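Local coordinates for tartrate dehydrogenase/decarboxylase (Pseudomonas putida, PDB 3FLK), which catalyses the NAD-dependent oxidation of tartrate, and also converts meso-tartrate to D-glycerate and D-malate to pyruvate, with a magnesium or manganese ion, at residues S5-I11 with Q69-F75; D102-R108 with S267-E273; V116-L120 with A257-T261; G126-F130 with F231-E236. The protein carries 1 engineered substitution. All coordinates share one frame; numbering follows the deposited sequence.

How the contacts relate
Contacts 1 and 2 are strand pairings in the same mixed sheet, parallel in contact 1 and antiparallel in contact 2, with centres about 15 Å apart. Contacts 3 and 4 sit on the other side of the chain's centre from contact 1, where loops meet helix ends and the second subunit is close. Contacts 1, 2 and 4 are buried, contact 3 partly so. Strands 105-111 of contact 2 and 129-135 of contact 4 are sheet neighbours, and contacts 3 and 4 touch directly, L120 packing on P235 and C258 on F231. Regular backbone bonds join the strands, with R108 bonding oxalate in contact 2, whereas contacts 3 and 4 rely on apolar side chains and bridging waters, plus one weak direct bond in contact 3.

Contact 1. Residues S5-I11 with Q69-F75; sequences SFRIAAI and QYDAIYF
A9 N donates to A72 O, Y74 N to A9 O at 2.8 Å, and I11 N to Y74 O in a nearly straight bond. This alternation, together with a 28° angle between the short strand axes, defines a parallel pairing from I8 with A72 to I11 with F75.

Just ahead of A72, where the second strand starts, the D71 side chain takes over the pairing. D71 OD2 accepts R7 N at 2.7 Å through its anti lone pair, while D71 N returns a bond to R7 O, so the two residues grip each other twice. The D71 carboxylate also meets the edge of the F6 ring, its plane nearly perpendicular to that ring, with D71 CG 3.6 Å from F6 CD1.

The Y70 ring is covered on both faces. R7 lays its guanidinium over one in a cation-pi contact, R7 CZ standing 4.2 Å from the ring centroid and the two planes 30° apart; a bend at chi3 (74°) turns the arginine's end over the ring. A9 CB makes a CH-pi contact with the opposite face. The Y70 hydroxyl itself is bonded to D42.

Apolar contacts fall on alternate faces of the sheet: I8 CG2 meets Y74 CB at 3.8 Å on one, and I11 CD1 meets I73 CG2 at 3.8 Å on the other. Helices 17-35 and 299-313 pack on the I8 and Y74 face, and F75 touches the NADH, placing this parallel pair in the alpha/beta core of the isocitrate/isopropylmalate dehydrogenase fold.

Contact 2. Residues D102-R108 with S267-E273; sequences DQYVNIR and SANLNPE. With OXL (oxalate ion), chain G.
R108 meets S267 early along its side chain and oxalate at its end. Beyond CB, R108 CG and NE both lie 3.5 Å from S267 CB, with CD slightly farther at 4.0 Å along the extended chain. R108 NE also donates to N106 OD1 of its own strand, from above the amide carbonyl plane. At the end, R108 NH1 and NH2 both bond oxalate O4, each at 3.0 Å, with a weak third bond from NH2 to oxalate O2; the anion lies at the guanidinium edge, near its plane. R108 NH2 also donates to a water at 2.6 Å shared by N106 ND2, S267 OG and N269 ND2, while NH1 is also hydrogen-bonded to S252 OG. N136 bonds the N106 and N269 amides, and E281 O the S267 hydroxyl. Cutting R108 back to alanine is likely to leave oxalate O4 without two of its donors and the shared water without one.

The strands behind this arm run antiparallel, at 164°. I107 and A268 exchange backbone bonds, and Y104 and V105 together face L270 in a classic beta bulge. Farther from the ligand, Y104 OH donates to the syn lone pair of E273 OE2 at 2.7 Å, its ring nearly coplanar with the carboxylate. R98 and R134 also bond the oxalate, as does K192 of the second subunit, so the strand pair ends in the dicarboxylate-binding active site.

Contact 3. Residues V116-L120 with A257-T261; sequences VPCAL and ACAGT
L120 and C258 make the close apolar part of this contact: L120 CD1 lies 3.8 Å from C258 CB, and L120 CD2 approaches C258 SG. With CG beside its backbone N (chi1 -51°), L120 brings its branch point to 3.7 Å from C258 O as well. That carbonyl, in the last turn of helix 245-258, is also met by C118 SG at 3.4 Å and by a weak bond from A119 N, while A119 CB packs 3.3 Å from A257 O. With a glycine in place of L120, a gap would probably open beside C258 CB and SG.

V116 is close too, its CG1 touching A259 O at 3.4 Å. G260 ends the helix in a Schellman motif with positive phi (123°); a CB there would clash with V116 CG1. The loose side is at P117, which is exposed to solvent: a water bridges P117 O, at 3.1 Å, and G260 O.

The loop between strands 105-111 and 129-135 thus lies across the C-terminal end of helix 245-258. L120 and C258 both pack on V232 of helix 224-233, while A119 packs on V232 of the second subunit.

Contact 4. Residues G126-F130 with F231-E236; sequences GDIDF and FVLQPE. With SO4 (sulfate ion), chain K.
F130 sends the edge of its ring against the face of F231. F130 CZ stands 3.5 Å from F231 CE2, over the rim rather than the middle of the ring; the centroids are 4.9 Å apart and the planes meet at 60°, an inclined edge-to-face pair. The torsions explain the approach. F130 places CG between its backbone N and carbonyl carbon (chi1 61°), which carries the ring out toward the helix, whereas F231 has an off-rotamer chi1 of -93° that leaves a face turned to F130. The F231 ring also meets that of F238.

I128 and P235 form the second apolar pair, with I128 CG1 3.8 Å from P235 CG and the two side chains crossing at a slant. I128 has CG1 anti to its carbonyl carbon and beside its N, which puts that branch, not CG2, against the proline.

Polar contacts are sparse, and no direct hydrogen bond joins the segments. E236 CA makes a CA-H...O contact with D127 O at 3.2 Å, and a water accepts from D129 N at 3.1 Å and lies 2.7 Å from P235 O. Bent at chi2, E236 brings OE1 to R123 NH2 in a salt bridge. Q234 NE2 donates a weak, long bond to sulfate O3, the ion probably coming from the crystallisation liquor.

The contact joins the start of strand 129-135 to the end of helix 224-233 and the short 3-10 turn after it. F231 packs on L251 and L254 of helix 245-258, I128 and F130 lie on V110 of strand 105-111, and V232 reaches L254 of the second subunit.

Contact 1. Residues S5-I11 with Q69-F75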
loop_
_atom_site.group_PDB
_atom_site.type_symbol
_atom_site.label_atom_id
_atom_site.label_comp_id
_atom_site.label_asym_id
_atom_site.label_seq_id
_atom_site.Cartn_x
_atom_site.Cartn_y
_atom_site.Cartn_z
ATOM N N SER A 5 35.911 -2.222 21.916
ATOM C CA SER A 5 35.749 -1.727 20.517
ATOM C C SER A 5 34.689 -2.522 19.763
ATOM O O SER A 5 34.567 -3.736 19.944
ATOM C CB SER A 5 37.083 -1.798 19.769
ATOM O OG SER A 5 36.973 -1.251 18.465
ATOM N N PHE A 6 33.925 -1.833 18.920
ATOM C CA PHE A 6 32.944 -2.496 18.065
ATOM C C PHE A 6 33.456 -2.624 16.633
ATOM O O PHE A 6 33.959 -1.659 16.051
ATOM C CB PHE A 6 31.595 -1.770 18.098
ATOM C CG PHE A 6 30.858 -1.912 19.402
ATOM C CD1 PHE A 6 30.354 -3.147 19.806
ATOM C CD2 PHE A 6 30.655 -0.811 20.222
ATOM C CE1 PHE A 6 29.673 -3.282 21.010
ATOM C CE2 PHE A 6 29.970 -0.936 21.430
ATOM C CZ PHE A 6 29.479 -2.175 21.823
ATOM N N ARG A 7 33.336 -3.829 16.084
ATOM C CA ARG A 7 33.726 -4.106 14.707
ATOM C C ARG A 7 32.507 -3.995 13.798
ATOM O O ARG A 7 31.489 -4.655 14.027
ATOM C CB ARG A 7 34.333 -5.504 14.583
ATOM C CG ARG A 7 35.626 -5.722 15.353
ATOM C CD ARG A 7 36.185 -7.108 15.055
ATOM N NE ARG A 7 36.785 -7.186 13.721
ATOM C CZ ARG A 7 36.853 -8.295 12.986
ATOM N NH1 ARG A 7 36.342 -9.437 13.434
ATOM N NH2 ARG A 7 37.423 -8.261 11.790
ATOM N N ILE A 8 32.620 -3.160 12.771
ATOM C CA ILE A 8 31.511 -2.899 11.859
ATOM C C ILE A 8 31.808 -3.441 10.467
ATOM O O ILE A 8 32.829 -3.102 9.862
ATOM C CB ILE A 8 31.209 -1.376 11.725
ATOM C CG1 ILE A 8 31.188 -0.648 13.087
ATOM C CG2 ILE A 8 29.954 -1.136 10.871
ATOM C CD1 ILE A 8 30.284 -1.234 14.168
ATOM N N ALA A 9 30.908 -4.278 9.961
ATOM C CA ALA A 9 30.982 -4.737 8.583
ATOM C C ALA A 9 30.221 -3.764 7.683
ATOM O O ALA A 9 28.990 -3.703 7.721
ATOM C CB ALA A 9 30.424 -6.146 8.458
ATOM N N ALA A 10 30.969 -2.990 6.899
ATOM C CA ALA A 10 30.393 -2.017 5.975
ATOM C C ALA A 10 30.248 -2.637 4.590
ATOM O O ALA A 10 31.231 -3.085 3.990
ATOM C CB ALA A 10 31.249 -0.756 5.922
ATOM N N ILE A 11 29.013 -2.680 4.097
ATOM C CA ILE A 11 28.705 -3.312 2.817
ATOM C C ILE A 11 27.866 -2.347 1.977
ATOM O O ILE A 11 26.645 -2.285 2.136
ATOM C CB ILE A 11 27.956 -4.669 3.000
ATOM C CG1 ILE A 11 28.686 -5.571 4.007
ATOM C CG2 ILE A 11 27.779 -5.380 1.649
ATOM C CD1 ILE A 11 27.956 -6.871 4.344
ATOM N N GLN A 69 31.818 -12.524 12.822
ATOM C CA GLN A 69 32.968 -11.956 13.529
ATOM C C GLN A 69 32.789 -10.458 13.800
ATOM O O GLN A 69 33.639 -9.827 14.437
ATOM C CB GLN A 69 34.265 -12.192 12.739
ATOM C CG GLN A 69 34.438 -13.604 12.157
ATOM C CD GLN A 69 34.178 -14.711 13.168
ATOM O OE1 GLN A 69 33.302 -15.557 12.962
ATOM N NE2 GLN A 69 34.926 -14.706 14.268
ATOM N N TYR A 70 31.677 -9.899 13.322
ATOM C CA TYR A 70 31.396 -8.471 13.465
ATOM C C TYR A 70 30.223 -8.206 14.400
ATOM O O TYR A 70 29.330 -9.042 14.548
ATOM C CB TYR A 70 31.162 -7.831 12.091
ATOM C CG TYR A 70 32.405 -7.804 11.236
ATOM C CD1 TYR A 70 33.234 -6.685 11.217
ATOM C CD2 TYR A 70 32.764 -8.905 10.457
ATOM C CE1 TYR A 70 34.385 -6.658 10.441
ATOM C CE2 TYR A 70 33.915 -8.890 9.679
ATOM C CZ TYR A 70 34.719 -7.761 9.675
ATOM O OH TYR A 70 35.857 -7.737 8.908
ATOM N N ASP A 71 30.242 -7.036 15.031
ATOM C CA ASP A 71 29.219 -6.649 16.000
ATOM C C ASP A 71 27.921 -6.185 15.337
ATOM O O ASP A 71 26.837 -6.364 15.895
ATOM C CB ASP A 71 29.767 -5.580 16.947
ATOM C CG ASP A 71 30.887 -6.108 17.835
ATOM O OD1 ASP A 71 30.601 -6.916 18.744
ATOM O OD2 ASP A 71 32.056 -5.717 17.619
ATOM N N ALA A 72 28.037 -5.585 14.153
ATOM C CA ALA A 72 26.866 -5.201 13.360
ATOM C C ALA A 72 27.203 -4.980 11.888
ATOM O O ALA A 72 28.373 -4.837 11.520
ATOM C CB ALA A 72 26.184 -3.967 13.956
ATOM N N ILE A 73 26.166 -4.963 11.054
ATOM C CA ILE A 73 26.320 -4.765 9.614
ATOM C C ILE A 73 25.740 -3.409 9.211
ATOM O O ILE A 73 24.585 -3.097 9.515
ATOM C CB ILE A 73 25.645 -5.897 8.793
ATOM C CG1 ILE A 73 26.138 -7.276 9.257
ATOM C CG2 ILE A 73 25.901 -5.708 7.295
ATOM C CD1 ILE A 73 25.272 -8.438 8.791
ATOM N N TYR A 74 26.563 -2.613 8.533
ATOM C CA TYR A 74 26.170 -1.300 8.033
ATOM C C TYR A 74 26.044 -1.436 6.519
ATOM O O TYR A 74 27.046 -1.578 5.816
ATOM C CB TYR A 74 27.227 -0.263 8.439
ATOM C CG TYR A 74 26.790 1.191 8.426
ATOM C CD1 TYR A 74 25.533 1.579 8.892
ATOM C CD2 TYR A 74 27.664 2.189 7.985
ATOM C CE1 TYR A 74 25.149 2.918 8.893
ATOM C CE2 TYR A 74 27.286 3.527 7.978
ATOM C CZ TYR A 74 26.031 3.885 8.436
ATOM O OH TYR A 74 25.659 5.211 8.432
ATOM N N PHE A 75 24.805 -1.416 6.033
ATOM C CA PHE A 75 24.480 -1.844 4.668
ATOM C C PHE A 75 23.891 -0.714 3.828
ATOM O O PHE A 75 23.036 0.034 4.294
ATOM C CB PHE A 75 23.513 -3.041 4.721
ATOM C CG PHE A 75 23.128 -3.591 3.370
ATOM C CD1 PHE A 75 24.002 -4.413 2.659
ATOM C CD2 PHE A 75 21.881 -3.309 2.822
ATOM C CE1 PHE A 75 23.643 -4.927 1.410
ATOM C CE2 PHE A 75 21.510 -3.820 1.577
ATOM C CZ PHE A 75 22.392 -4.631 0.871
#

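Contact 2. Residues D102-R108 with S267-E273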
loop_
_atom_site.group_PDB
_atom_site.type_symbol
_atom_site.label_atom_id
_atom_site.label_comp_id
_atom_site.label_asym_id
_atom_site.label_seq_id
_atom_site.Cartn_x
_atom_site.Cartn_y
_atom_site.Cartn_z
ATOM N N ASP A 102 18.342 -14.094 11.782
ATOM C CA ASP A 102 17.079 -13.962 12.519
ATOM C C ASP A 102 16.811 -12.530 13.000
ATOM O O ASP A 102 16.519 -12.291 14.180
ATOM C CB ASP A 102 17.016 -14.963 13.680
ATOM C CG ASP A 102 15.591 -15.376 14.019
ATOM O OD1 ASP A 102 14.760 -15.518 13.092
ATOM O OD2 ASP A 102 15.305 -15.567 15.217
ATOM N N GLN A 103 16.919 -11.590 12.066
ATOM C CA GLN A 103 16.684 -10.180 12.337
ATOM C C GLN A 103 15.193 -9.887 12.178
ATOM O O GLN A 103 14.790 -9.159 11.270
ATOM C CB GLN A 103 17.531 -9.313 11.390
ATOM C CG GLN A 103 19.040 -9.508 11.559
ATOM C CD GLN A 103 19.875 -8.927 10.419
ATOM O OE1 GLN A 103 19.351 -8.524 9.377
ATOM N NE2 GLN A 103 21.189 -8.897 10.616
ATOM N N TYR A 104 14.379 -10.453 13.069
ATOM C CA TYR A 104 12.923 -10.487 12.866
ATOM C C TYR A 104 12.194 -9.151 13.034
ATOM O O TYR A 104 11.076 -8.989 12.540
ATOM C CB TYR A 104 12.264 -11.606 13.690
ATOM C CG TYR A 104 12.356 -11.456 15.194
ATOM C CD1 TYR A 104 11.384 -10.752 15.902
ATOM C CD2 TYR A 104 13.394 -12.048 15.913
ATOM C CE1 TYR A 104 11.455 -10.618 17.286
ATOM C CE2 TYR A 104 13.471 -11.924 17.302
ATOM C CZ TYR A 104 12.498 -11.205 17.976
ATOM O OH TYR A 104 12.558 -11.068 19.345
ATOM N N VAL A 105 12.819 -8.205 13.730
ATOM C CA VAL A 105 12.231 -6.879 13.916
ATOM C C VAL A 105 12.865 -5.873 12.961
ATOM O O VAL A 105 14.068 -5.616 13.027
ATOM C CB VAL A 105 12.391 -6.344 15.364
ATOM C CG1 VAL A 105 11.458 -5.172 15.583
ATOM C CG2 VAL A 105 12.105 -7.418 16.387
ATOM N N ASN A 106 12.046 -5.307 12.082
ATOM C CA ASN A 106 12.489 -4.232 11.198
ATOM C C ASN A 106 11.857 -2.917 11.648
ATOM O O ASN A 106 10.675 -2.671 11.405
ATOM C CB ASN A 106 12.148 -4.547 9.737
ATOM C CG ASN A 106 12.965 -3.724 8.745
ATOM O OD1 ASN A 106 13.478 -2.657 9.071
ATOM N ND2 ASN A 106 13.093 -4.232 7.528
ATOM N N ILE A 107 12.655 -2.093 12.323
ATOM C CA ILE A 107 12.199 -0.823 12.894
ATOM C C ILE A 107 12.474 0.327 11.933
ATOM O O ILE A 107 13.621 0.562 11.553
ATOM C CB ILE A 107 12.891 -0.527 14.259
ATOM C CG1 ILE A 107 12.554 -1.604 15.296
ATOM C CG2 ILE A 107 12.514 0.862 14.780
ATOM C CD1 ILE A 107 11.105 -1.573 15.795
ATOM N N ARG A 108 11.418 1.049 11.566
ATOM C CA ARG A 108 11.516 2.132 10.589
ATOM C C ARG A 108 10.737 3.373 11.051
ATOM O O ARG A 108 9.522 3.458 10.847
ATOM C CB ARG A 108 11.035 1.645 9.210
ATOM C CG ARG A 108 11.916 0.555 8.607
ATOM C CD ARG A 108 11.332 -0.067 7.341
ATOM N NE ARG A 108 12.329 -0.878 6.643
ATOM C CZ ARG A 108 12.259 -1.236 5.360
ATOM N NH1 ARG A 108 11.233 -0.863 4.607
ATOM N NH2 ARG A 108 13.228 -1.969 4.828
ATOM N N SER A 267 16.399 2.343 8.707
ATOM C CA SER A 267 15.855 1.073 9.172
ATOM C C SER A 267 16.855 0.264 9.991
ATOM O O SER A 267 18.046 0.194 9.662
ATOM C CB SER A 267 15.312 0.242 8.011
ATOM O OG SER A 267 16.339 -0.461 7.352
ATOM N N ALA A 268 16.350 -0.330 11.067
ATOM C CA ALA A 268 17.129 -1.213 11.916
ATOM C C ALA A 268 16.568 -2.630 11.804
ATOM O O ALA A 268 15.420 -2.875 12.178
ATOM C CB ALA A 268 17.080 -0.726 13.357
ATOM N N ASN A 269 17.374 -3.540 11.260
ATOM C CA ASN A 269 17.023 -4.956 11.171
ATOM C C ASN A 269 17.619 -5.673 12.373
ATOM O O ASN A 269 18.778 -6.093 12.352
ATOM C CB ASN A 269 17.540 -5.580 9.869
ATOM C CG ASN A 269 16.924 -4.959 8.627
ATOM O OD1 ASN A 269 16.133 -5.596 7.935
ATOM N ND2 ASN A 269 17.296 -3.718 8.329
ATOM N N LEU A 270 16.815 -5.798 13.423
ATOM C CA LEU A 270 17.308 -6.216 14.727
ATOM C C LEU A 270 17.092 -7.688 15.032
ATOM O O LEU A 270 16.005 -8.235 14.813
ATOM C CB LEU A 270 16.668 -5.378 15.842
ATOM C CG LEU A 270 16.830 -3.854 15.855
ATOM C CD1 LEU A 270 16.155 -3.286 17.090
ATOM C CD2 LEU A 270 18.297 -3.427 15.799
ATOM N N ASN A 271 18.151 -8.312 15.536
ATOM C CA ASN A 271 18.059 -9.560 16.273
ATOM C C ASN A 271 18.175 -9.185 17.757
ATOM O O ASN A 271 19.285 -9.085 18.282
ATOM C CB ASN A 271 19.173 -10.521 15.841
ATOM C CG ASN A 271 19.182 -11.819 16.643
ATOM O OD1 ASN A 271 20.140 -12.109 17.358
ATOM N ND2 ASN A 271 18.115 -12.602 16.526
ATOM N N PRO A 272 17.028 -8.949 18.429
ATOM C CA PRO A 272 16.991 -8.369 19.780
ATOM C C PRO A 272 17.717 -9.199 20.842
ATOM O O PRO A 272 18.235 -8.638 21.811
ATOM C CB PRO A 272 15.492 -8.304 20.097
ATOM C CG PRO A 272 14.815 -8.363 18.777
ATOM C CD PRO A 272 15.672 -9.240 17.934
ATOM N N GLU A 273 17.756 -10.515 20.650
ATOM C CA GLU A 273 18.427 -11.429 21.578
ATOM C C GLU A 273 19.948 -11.351 21.448
ATOM O O GLU A 273 20.679 -11.877 22.291
ATOM C CB GLU A 273 17.952 -12.870 21.359
ATOM C CG GLU A 273 16.474 -13.112 21.681
ATOM C CD GLU A 273 15.530 -12.596 20.600
ATOM O OE1 GLU A 273 15.947 -12.508 19.423
ATOM O OE2 GLU A 273 14.366 -12.276 20.930
HETATM C C1 OXL G . 12.142 -3.592 0.244
HETATM C C2 OXL G . 12.386 -3.234 1.644
HETATM O O1 OXL G . 11.568 -2.759 -0.500
HETATM O O2 OXL G . 12.938 -4.059 2.406
HETATM O O3 OXL G . 12.494 -4.718 -0.173
HETATM O O4 OXL G . 12.025 -2.103 2.046
HETATM O O HOH W 1 17.911 -15.424 17.478
HETATM O O HOH W 2 15.435 -2.453 6.174
#

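Contact 3. Residues V116-L120 with A257-T261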
loop_
_atom_site.group_PDB
_atom_site.type_symbol
_atom_site.label_atom_id
_atom_site.label_comp_id
_atom_site.label_asym_id
_atom_site.label_seq_id
_atom_site.Cartn_x
_atom_site.Cartn_y
_atom_site.Cartn_z
ATOM N N VAL A 116 11.245 21.081 6.418
ATOM C CA VAL A 116 10.941 20.198 5.290
ATOM C C VAL A 116 9.638 20.654 4.632
ATOM O O VAL A 116 8.657 20.923 5.327
ATOM C CB VAL A 116 10.790 18.711 5.732
ATOM C CG1 VAL A 116 10.637 17.791 4.524
ATOM C CG2 VAL A 116 11.974 18.266 6.565
ATOM N N PRO A 117 9.628 20.768 3.288
ATOM C CA PRO A 117 8.351 20.971 2.603
ATOM C C PRO A 117 7.506 19.701 2.693
ATOM O O PRO A 117 7.821 18.699 2.045
ATOM C CB PRO A 117 8.764 21.254 1.149
ATOM C CG PRO A 117 10.239 21.533 1.190
ATOM C CD PRO A 117 10.760 20.744 2.344
ATOM N N CYS A 118 6.460 19.742 3.517
ATOM C CA CYS A 118 5.588 18.587 3.722
ATOM C C CYS A 118 4.752 18.313 2.475
ATOM O O CYS A 118 4.242 19.240 1.840
ATOM C CB CYS A 118 4.679 18.790 4.938
ATOM S SG CYS A 118 3.627 17.362 5.353
ATOM N N ALA A 119 4.627 17.034 2.132
ATOM C CA ALA A 119 3.829 16.606 0.987
ATOM C C ALA A 119 2.333 16.793 1.236
ATOM O O ALA A 119 1.554 16.929 0.293
ATOM C CB ALA A 119 4.128 15.157 0.654
ATOM N N LEU A 120 1.947 16.796 2.509
ATOM C CA LEU A 120 0.550 16.937 2.903
ATOM C C LEU A 120 0.203 18.389 3.220
ATOM O O LEU A 120 1.002 19.111 3.820
ATOM C CB LEU A 120 0.238 16.051 4.115
ATOM C CG LEU A 120 0.624 14.565 4.073
ATOM C CD1 LEU A 120 0.346 13.914 5.419
ATOM C CD2 LEU A 120 -0.093 13.816 2.954
ATOM N N ALA A 257 7.189 9.444 2.586
ATOM C CA ALA A 257 6.702 10.240 1.453
ATOM C C ALA A 257 5.746 11.345 1.909
ATOM O O ALA A 257 5.820 12.471 1.417
ATOM C CB ALA A 257 6.036 9.356 0.413
ATOM N N CYS A 258 4.860 11.016 2.848
ATOM C CA CYS A 258 3.955 12.003 3.447
ATOM C C CYS A 258 4.741 13.100 4.166
ATOM O O CYS A 258 4.336 14.265 4.174
ATOM C CB CYS A 258 2.984 11.325 4.418
ATOM S SG CYS A 258 1.814 10.204 3.623
ATOM N N ALA A 259 5.870 12.711 4.753
ATOM C CA ALA A 259 6.776 13.638 5.427
ATOM C C ALA A 259 7.702 14.381 4.455
ATOM O O ALA A 259 8.489 15.235 4.874
ATOM C CB ALA A 259 7.580 12.906 6.498
ATOM N N GLY A 260 7.618 14.052 3.165
ATOM C CA GLY A 260 8.271 14.847 2.125
ATOM C C GLY A 260 9.264 14.150 1.209
ATOM O O GLY A 260 9.501 14.617 0.094
ATOM N N THR A 261 9.849 13.045 1.672
ATOM C CA THR A 261 10.892 12.337 0.914
ATOM C C THR A 261 11.216 10.961 1.499
ATOM O O THR A 261 11.139 10.758 2.711
ATOM C CB THR A 261 12.206 13.178 0.814
ATOM O OG1 THR A 261 13.197 12.450 0.079
ATOM C CG2 THR A 261 12.752 13.532 2.198
HETATM O O HOH W 3 10.466 17.556 0.833
#

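Contact 4. Residues G126-F130 with F231-E236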
loop_
_atom_site.group_PDB
_atom_site.type_symbol
_atom_site.label_atom_id
_atom_site.label_comp_id
_atom_site.label_asym_id
_atom_site.label_seq_id
_atom_site.Cartn_x
_atom_site.Cartn_y
_atom_site.Cartn_z
ATOM N N GLY A 126 4.977 17.554 14.297
ATOM C CA GLY A 126 4.269 16.886 15.383
ATOM C C GLY A 126 3.170 15.975 14.868
ATOM O O GLY A 126 2.851 14.965 15.498
ATOM N N ASP A 127 2.597 16.335 13.719
ATOM C CA ASP A 127 1.536 15.547 13.082
ATOM C C ASP A 127 2.035 14.226 12.497
ATOM O O ASP A 127 1.269 13.273 12.375
ATOM C CB ASP A 127 0.832 16.361 11.989
ATOM C CG ASP A 127 -0.013 17.502 12.547
ATOM O OD1 ASP A 127 -0.067 17.677 13.786
ATOM O OD2 ASP A 127 -0.630 18.227 11.736
ATOM N N ILE A 128 3.306 14.177 12.113
ATOM C CA ILE A 128 3.887 12.952 11.562
ATOM C C ILE A 128 5.080 12.516 12.410
ATOM O O ILE A 128 6.201 12.987 12.217
ATOM C CB ILE A 128 4.282 13.101 10.062
ATOM C CG1 ILE A 128 3.109 13.647 9.236
ATOM C CG2 ILE A 128 4.754 11.760 9.494
ATOM C CD1 ILE A 128 3.478 14.103 7.825
ATOM N N ASP A 129 4.816 11.630 13.368
ATOM C CA ASP A 129 5.850 11.105 14.253
ATOM C C ASP A 129 5.439 9.726 14.754
ATOM O O ASP A 129 4.789 9.593 15.795
ATOM C CB ASP A 129 6.104 12.060 15.427
ATOM C CG ASP A 129 7.484 11.876 16.057
ATOM O OD1 ASP A 129 8.143 10.836 15.822
ATOM O OD2 ASP A 129 7.914 12.789 16.799
ATOM N N PHE A 130 5.808 8.699 13.995
ATOM C CA PHE A 130 5.482 7.327 14.368
ATOM C C PHE A 130 6.565 6.329 13.965
ATOM O O PHE A 130 7.548 6.692 13.312
ATOM C CB PHE A 130 4.086 6.918 13.853
ATOM C CG PHE A 130 3.934 6.965 12.354
ATOM C CD1 PHE A 130 4.264 5.861 11.571
ATOM C CD2 PHE A 130 3.421 8.099 11.730
ATOM C CE1 PHE A 130 4.110 5.895 10.188
ATOM C CE2 PHE A 130 3.259 8.146 10.346
ATOM C CZ PHE A 130 3.607 7.039 9.573
ATOM N N PHE A 231 -2.784 7.422 6.451
ATOM C CA PHE A 231 -1.424 7.976 6.467
ATOM C C PHE A 231 -1.398 9.350 5.799
ATOM O O PHE A 231 -0.669 10.251 6.222
ATOM C CB PHE A 231 -0.443 7.031 5.757
ATOM C CG PHE A 231 0.252 6.052 6.674
ATOM C CD1 PHE A 231 -0.412 5.483 7.761
ATOM C CD2 PHE A 231 1.570 5.677 6.429
ATOM C CE1 PHE A 231 0.232 4.577 8.598
ATOM C CE2 PHE A 231 2.225 4.766 7.259
ATOM C CZ PHE A 231 1.555 4.218 8.347
ATOM N N VAL A 232 -2.213 9.496 4.757
ATOM C CA VAL A 232 -2.322 10.733 3.997
ATOM C C VAL A 232 -3.278 11.732 4.657
ATOM O O VAL A 232 -2.985 12.929 4.711
ATOM C CB VAL A 232 -2.759 10.448 2.533
ATOM C CG1 VAL A 232 -3.096 11.736 1.783
ATOM C CG2 VAL A 232 -1.669 9.672 1.796
ATOM N N LEU A 233 -4.408 11.237 5.158
ATOM C CA LEU A 233 -5.479 12.114 5.652
ATOM C C LEU A 233 -5.401 12.450 7.141
ATOM O O LEU A 233 -5.753 13.562 7.540
ATOM C CB LEU A 233 -6.859 11.541 5.302
ATOM C CG LEU A 233 -7.244 11.521 3.818
ATOM C CD1 LEU A 233 -8.433 10.603 3.578
ATOM C CD2 LEU A 233 -7.532 12.925 3.300
ATOM N N GLN A 234 -4.959 11.500 7.960
ATOM C CA GLN A 234 -4.788 11.759 9.397
ATOM C C GLN A 234 -3.603 11.010 10.030
ATOM O O GLN A 234 -3.794 10.104 10.847
ATOM C CB GLN A 234 -6.095 11.529 10.179
ATOM C CG GLN A 234 -6.834 10.235 9.861
ATOM C CD GLN A 234 -7.979 9.952 10.828
ATOM O OE1 GLN A 234 -8.426 8.814 10.951
ATOM N NE2 GLN A 234 -8.459 10.989 11.514
ATOM N N PRO A 235 -2.368 11.409 9.665
ATOM C CA PRO A 235 -1.166 10.735 10.164
ATOM C C PRO A 235 -0.923 10.948 11.664
ATOM O O PRO A 235 -0.144 10.207 12.269
ATOM C CB PRO A 235 -0.040 11.380 9.350
ATOM C CG PRO A 235 -0.564 12.727 8.989
ATOM C CD PRO A 235 -2.035 12.536 8.772
ATOM N N GLU A 236 -1.592 11.940 12.252
ATOM C CA GLU A 236 -1.442 12.255 13.681
ATOM C C GLU A 236 -1.929 11.136 14.611
ATOM O O GLU A 236 -1.512 11.057 15.767
ATOM C CB GLU A 236 -2.138 13.582 14.026
ATOM C CG GLU A 236 -3.664 13.578 13.867
ATOM C CD GLU A 236 -4.136 14.027 12.486
ATOM O OE1 GLU A 236 -3.351 13.965 11.512
ATOM O OE2 GLU A 236 -5.307 14.452 12.380
HETATM S S SO4 K . -11.475 9.271 13.976
HETATM O O1 SO4 K . -11.791 10.622 13.522
HETATM O O2 SO4 K . -12.148 8.300 13.118
HETATM O O3 SO4 K . -10.032 9.053 13.913
HETATM O O4 SO4 K . -11.930 9.102 15.353
HETATM O O HOH W 4 1.929 10.571 13.953
#